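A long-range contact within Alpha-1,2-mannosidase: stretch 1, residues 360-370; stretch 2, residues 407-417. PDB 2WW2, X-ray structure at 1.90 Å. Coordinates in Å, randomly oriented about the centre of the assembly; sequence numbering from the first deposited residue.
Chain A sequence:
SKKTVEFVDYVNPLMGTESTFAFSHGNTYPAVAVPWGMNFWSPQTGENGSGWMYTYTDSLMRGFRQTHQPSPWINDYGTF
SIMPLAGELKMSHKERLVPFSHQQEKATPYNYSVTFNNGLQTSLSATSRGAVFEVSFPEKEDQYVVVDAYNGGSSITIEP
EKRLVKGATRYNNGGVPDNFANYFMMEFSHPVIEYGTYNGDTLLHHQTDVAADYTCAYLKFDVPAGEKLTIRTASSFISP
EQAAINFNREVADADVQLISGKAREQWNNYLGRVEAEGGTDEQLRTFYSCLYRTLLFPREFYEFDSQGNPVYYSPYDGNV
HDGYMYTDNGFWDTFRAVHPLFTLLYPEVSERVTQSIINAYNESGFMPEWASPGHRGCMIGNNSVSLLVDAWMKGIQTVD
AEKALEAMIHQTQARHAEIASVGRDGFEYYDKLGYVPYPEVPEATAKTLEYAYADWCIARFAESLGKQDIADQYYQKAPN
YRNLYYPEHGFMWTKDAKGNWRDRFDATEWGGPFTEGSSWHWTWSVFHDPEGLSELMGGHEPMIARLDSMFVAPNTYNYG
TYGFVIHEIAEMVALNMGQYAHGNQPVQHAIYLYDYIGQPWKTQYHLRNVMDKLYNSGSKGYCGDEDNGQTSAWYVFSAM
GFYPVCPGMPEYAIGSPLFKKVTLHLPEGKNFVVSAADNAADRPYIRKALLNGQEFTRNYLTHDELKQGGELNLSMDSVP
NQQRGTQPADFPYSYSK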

# COMPACT_ATOMS: atom_id res chain seq x y z
N ALA A 360 -0.52 32.65 33.48
CA ALA A 360 -0.41 33.02 32.06
C ALA A 360 -1.69 33.69 31.61
O ALA A 360 -1.68 34.68 30.87
N TYR A 361 -2.82 33.14 32.07
CA TYR A 361 -4.14 33.74 31.79
C TYR A 361 -4.23 35.16 32.35
O TYR A 361 -4.70 36.08 31.66
N ASN A 362 -3.76 35.36 33.58
CA ASN A 362 -3.81 36.70 34.17
C ASN A 362 -2.91 37.67 33.40
O ASN A 362 -3.25 38.83 33.19
N GLU A 363 -1.75 37.17 32.96
CA GLU A 363 -0.77 38.00 32.28
C GLU A 363 -1.06 38.26 30.80
O GLU A 363 -0.52 39.21 30.23
N SER A 364 -1.90 37.44 30.17
CA SER A 364 -2.10 37.55 28.72
C SER A 364 -3.56 37.60 28.25
O SER A 364 -3.83 37.95 27.11
N GLY A 365 -4.49 37.20 29.11
CA GLY A 365 -5.90 37.15 28.71
C GLY A 365 -6.37 35.77 28.26
O GLY A 365 -7.58 35.51 28.19
N PHE A 366 -5.42 34.88 27.95
CA PHE A 366 -5.76 33.52 27.54
C PHE A 366 -4.89 32.51 28.26
O PHE A 366 -3.72 32.77 28.55
N MET A 367 -5.43 31.32 28.50
CA MET A 367 -4.58 30.21 28.93
C MET A 367 -3.76 29.74 27.74
O MET A 367 -4.20 29.80 26.59
N PRO A 368 -2.53 29.25 28.00
CA PRO A 368 -1.74 28.77 26.88
C PRO A 368 -2.23 27.41 26.38
O PRO A 368 -2.89 26.67 27.13
N GLU A 369 -1.92 27.09 25.11
CA GLU A 369 -2.19 25.77 24.56
C GLU A 369 -0.85 25.21 24.08
O GLU A 369 -0.41 24.18 24.57
N TRP A 370 -0.19 25.91 23.15
CA TRP A 370 1.24 25.69 22.88
C TRP A 370 2.00 26.93 23.36
O TRP A 370 1.66 28.05 22.98
N ALA A 407 -11.57 31.51 33.49
CA ALA A 407 -10.55 31.30 32.48
C ALA A 407 -10.97 30.22 31.47
O ALA A 407 -10.76 30.38 30.27
N MET A 408 -11.55 29.14 31.98
CA MET A 408 -11.98 28.02 31.14
C MET A 408 -13.07 28.46 30.18
O MET A 408 -13.01 28.18 28.98
N ILE A 409 -14.09 29.12 30.72
CA ILE A 409 -15.18 29.60 29.90
C ILE A 409 -14.67 30.59 28.84
O ILE A 409 -15.10 30.53 27.68
N HIS A 410 -13.78 31.49 29.23
CA HIS A 410 -13.26 32.49 28.29
C HIS A 410 -12.49 31.82 27.14
O HIS A 410 -12.58 32.22 25.98
N GLN A 411 -11.75 30.77 27.48
CA GLN A 411 -11.00 30.02 26.49
C GLN A 411 -11.92 29.44 25.40
O GLN A 411 -11.50 29.21 24.27
N THR A 412 -13.18 29.20 25.74
CA THR A 412 -14.12 28.62 24.80
C THR A 412 -15.01 29.67 24.15
O THR A 412 -15.78 29.36 23.25
N GLN A 413 -14.93 30.92 24.62
CA GLN A 413 -15.84 31.97 24.16
C GLN A 413 -15.11 33.15 23.55
O GLN A 413 -15.69 34.23 23.36
N ALA A 414 -13.83 32.94 23.25
CA ALA A 414 -13.00 33.96 22.61
C ALA A 414 -11.83 33.28 21.91
O ALA A 414 -11.53 32.12 22.15
N ARG A 415 -11.15 34.04 21.05
CA ARG A 415 -9.96 33.56 20.37
C ARG A 415 -9.00 34.72 20.21
O ARG A 415 -9.42 35.87 20.00
N HIS A 416 -7.72 34.44 20.32
CA HIS A 416 -6.70 35.46 20.10
C HIS A 416 -6.88 36.06 18.70
O HIS A 416 -7.22 35.35 17.74
N ALA A 417 -6.65 37.37 18.59
CA ALA A 417 -6.83 38.07 17.33
C ALA A 417 -5.92 37.56 16.22
O ALA A 417 -6.32 37.54 15.05

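Stretch 1 leaves a helix at S364 and runs on as a loop; its side chains meet a second helix that starts before A407, and the segment that follows it. Y361 is the first residue to point in. Its CB points toward stretch 2, with chi1 t at 168°. A407 lies over one face of the ring: A407 CB is 3.5 Å from the Y361 ring centroid, almost on the ring normal, a CH-pi contact. At the ring edge, Y361 CE1 is 4.0 Å from H410 CD2. N362, E363 and S364 make no contact across. S364 OG, chi1 p, instead donates to A360 O at 2.8 Å and accepts from F366 N at 3.3 Å, tying the helix end to the loop.

G365 has positive phi. A CB here would jam against the carbonyl O of S364. G365 O lies 3.0 Å from H410 NE2, but the angle is too poor for a hydrogen bond.

F366, chi1 m, has the largest area covered by the other stretch. Its CB points sideways, yet the ring reaches in. H410 NE2 sits over one face, 3.5 Å from F366 CE1; the two rings meet obliquely, planes at 44°. F366 CE1 touches A414 CB at 3.9 Å, and F366 CZ lies 3.4 Å from H416 N.

M367 points toward stretch 2, chi angles m, t, m. M367 SD is 4.1 Å from A407 CB, and M367 CE is 3.7 Å from Q411 CB. Q411, chi1 t and chi2 p, starts sideways but its end comes nearer. Its amide reads the M367 backbone: M367 N donates to Q411 OE1 at 3.1 Å, and Q411 NE2 donates to M367 O at 2.9 Å.

P368 points away. E369, m at chi1 and chi2, points toward stretch 2; E369 OE2 accepts from Q411 NE2 at 2.8 Å. The Q411 amide thus makes three hydrogen bonds, two to the M367 backbone and one to E369.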

# COMPACT_ATOMS: atom_id res chain seq x y z
CB ALA A 360 -0.12 31.76 31.19
CB TYR A 361 -5.27 32.86 32.35
CG TYR A 361 -6.63 33.52 32.37
CD1 TYR A 361 -7.41 33.61 31.21
CD2 TYR A 361 -7.16 34.03 33.55
CE1 TYR A 361 -8.67 34.22 31.24
CE2 TYR A 361 -8.41 34.63 33.59
CZ TYR A 361 -9.15 34.72 32.43
OH TYR A 361 -10.40 35.30 32.49
CB ASN A 362 -3.41 36.67 35.66
CG ASN A 362 -4.47 36.03 36.54
OD1 ASN A 362 -5.65 36.04 36.20
ND2 ASN A 362 -4.06 35.49 37.67
CB GLU A 363 0.63 37.38 32.47
CG GLU A 363 1.14 37.55 33.88
CD GLU A 363 2.06 36.43 34.34
OE1 GLU A 363 2.77 35.83 33.51
OE2 GLU A 363 2.08 36.16 35.55
CB SER A 364 -1.42 36.39 27.99
OG SER A 364 -2.19 35.21 28.13
CB PHE A 366 -5.56 33.34 26.02
CG PHE A 366 -6.60 34.03 25.16
CD1 PHE A 366 -7.77 33.38 24.81
CD2 PHE A 366 -6.38 35.31 24.66
CE1 PHE A 366 -8.73 33.98 24.00
CE2 PHE A 366 -7.32 35.93 23.85
CZ PHE A 366 -8.51 35.26 23.53
CB MET A 367 -5.42 29.05 29.46
CG MET A 367 -6.24 29.41 30.69
SD MET A 367 -7.04 27.96 31.41
CE MET A 367 -8.40 27.72 30.26
CB PRO A 368 -0.34 28.63 27.47
CG PRO A 368 -0.56 28.40 28.94
CD PRO A 368 -1.85 29.11 29.29
CB GLU A 369 -3.25 25.83 23.44
CG GLU A 369 -4.64 26.34 23.88
CD GLU A 369 -5.35 25.44 24.89
OE1 GLU A 369 -4.87 24.32 25.13
OE2 GLU A 369 -6.39 25.86 25.46
CB TRP A 370 1.50 25.47 21.37
CG TRP A 370 2.17 24.15 21.07
CD1 TRP A 370 1.63 23.07 20.43
CD2 TRP A 370 3.52 23.77 21.43
NE1 TRP A 370 2.56 22.03 20.36
CE2 TRP A 370 3.72 22.45 20.96
CE3 TRP A 370 4.57 24.42 22.08
CZ2 TRP A 370 4.93 21.76 21.14
CZ3 TRP A 370 5.77 23.74 22.29
CH2 TRP A 370 5.94 22.42 21.81
CB ALA A 407 -9.22 30.91 33.16
CB MET A 408 -12.55 26.89 32.01
CG MET A 408 -11.51 26.10 32.78
SD MET A 408 -12.38 24.99 33.92
CE MET A 408 -11.00 24.56 34.99
CB ILE A 409 -16.29 30.27 30.76
CG1 ILE A 409 -16.98 29.21 31.63
CG2 ILE A 409 -17.31 30.95 29.86
CD1 ILE A 409 -17.92 29.79 32.65
CB HIS A 410 -12.37 33.52 29.00
CG HIS A 410 -11.64 34.44 28.07
ND1 HIS A 410 -12.23 35.54 27.49
CD2 HIS A 410 -10.36 34.41 27.62
CE1 HIS A 410 -11.34 36.15 26.72
NE2 HIS A 410 -10.20 35.48 26.78
CB GLN A 411 -10.20 28.90 27.19
CG GLN A 411 -9.07 28.29 26.35
CD GLN A 411 -7.82 29.17 26.32
OE1 GLN A 411 -7.83 30.31 26.80
NE2 GLN A 411 -6.74 28.63 25.76
CB THR A 412 -15.07 27.62 25.49
OG1 THR A 412 -15.99 28.35 26.33
CG2 THR A 412 -14.30 26.60 26.33
CB GLN A 413 -16.72 32.44 25.31
CG GLN A 413 -17.63 31.35 25.84
CD GLN A 413 -18.72 30.98 24.84
OE1 GLN A 413 -18.79 29.84 24.36
NE2 GLN A 413 -19.56 31.93 24.52
CB ALA A 414 -12.48 34.96 23.64
CB ARG A 415 -10.31 33.00 18.99
CG ARG A 415 -9.28 32.00 18.47
CD ARG A 415 -9.18 32.04 16.95
NE ARG A 415 -8.43 33.20 16.48
CZ ARG A 415 -8.13 33.43 15.20
NH1 ARG A 415 -8.52 32.57 14.26
NH2 ARG A 415 -7.43 34.51 14.87
CB HIS A 416 -5.32 34.82 20.24
CG HIS A 416 -4.19 35.80 20.32
ND1 HIS A 416 -3.69 36.44 19.21
CD2 HIS A 416 -3.43 36.21 21.37
CE1 HIS A 416 -2.69 37.22 19.57
NE2 HIS A 416 -2.51 37.09 20.88
CB ALA A 417 -6.65 39.60 17.52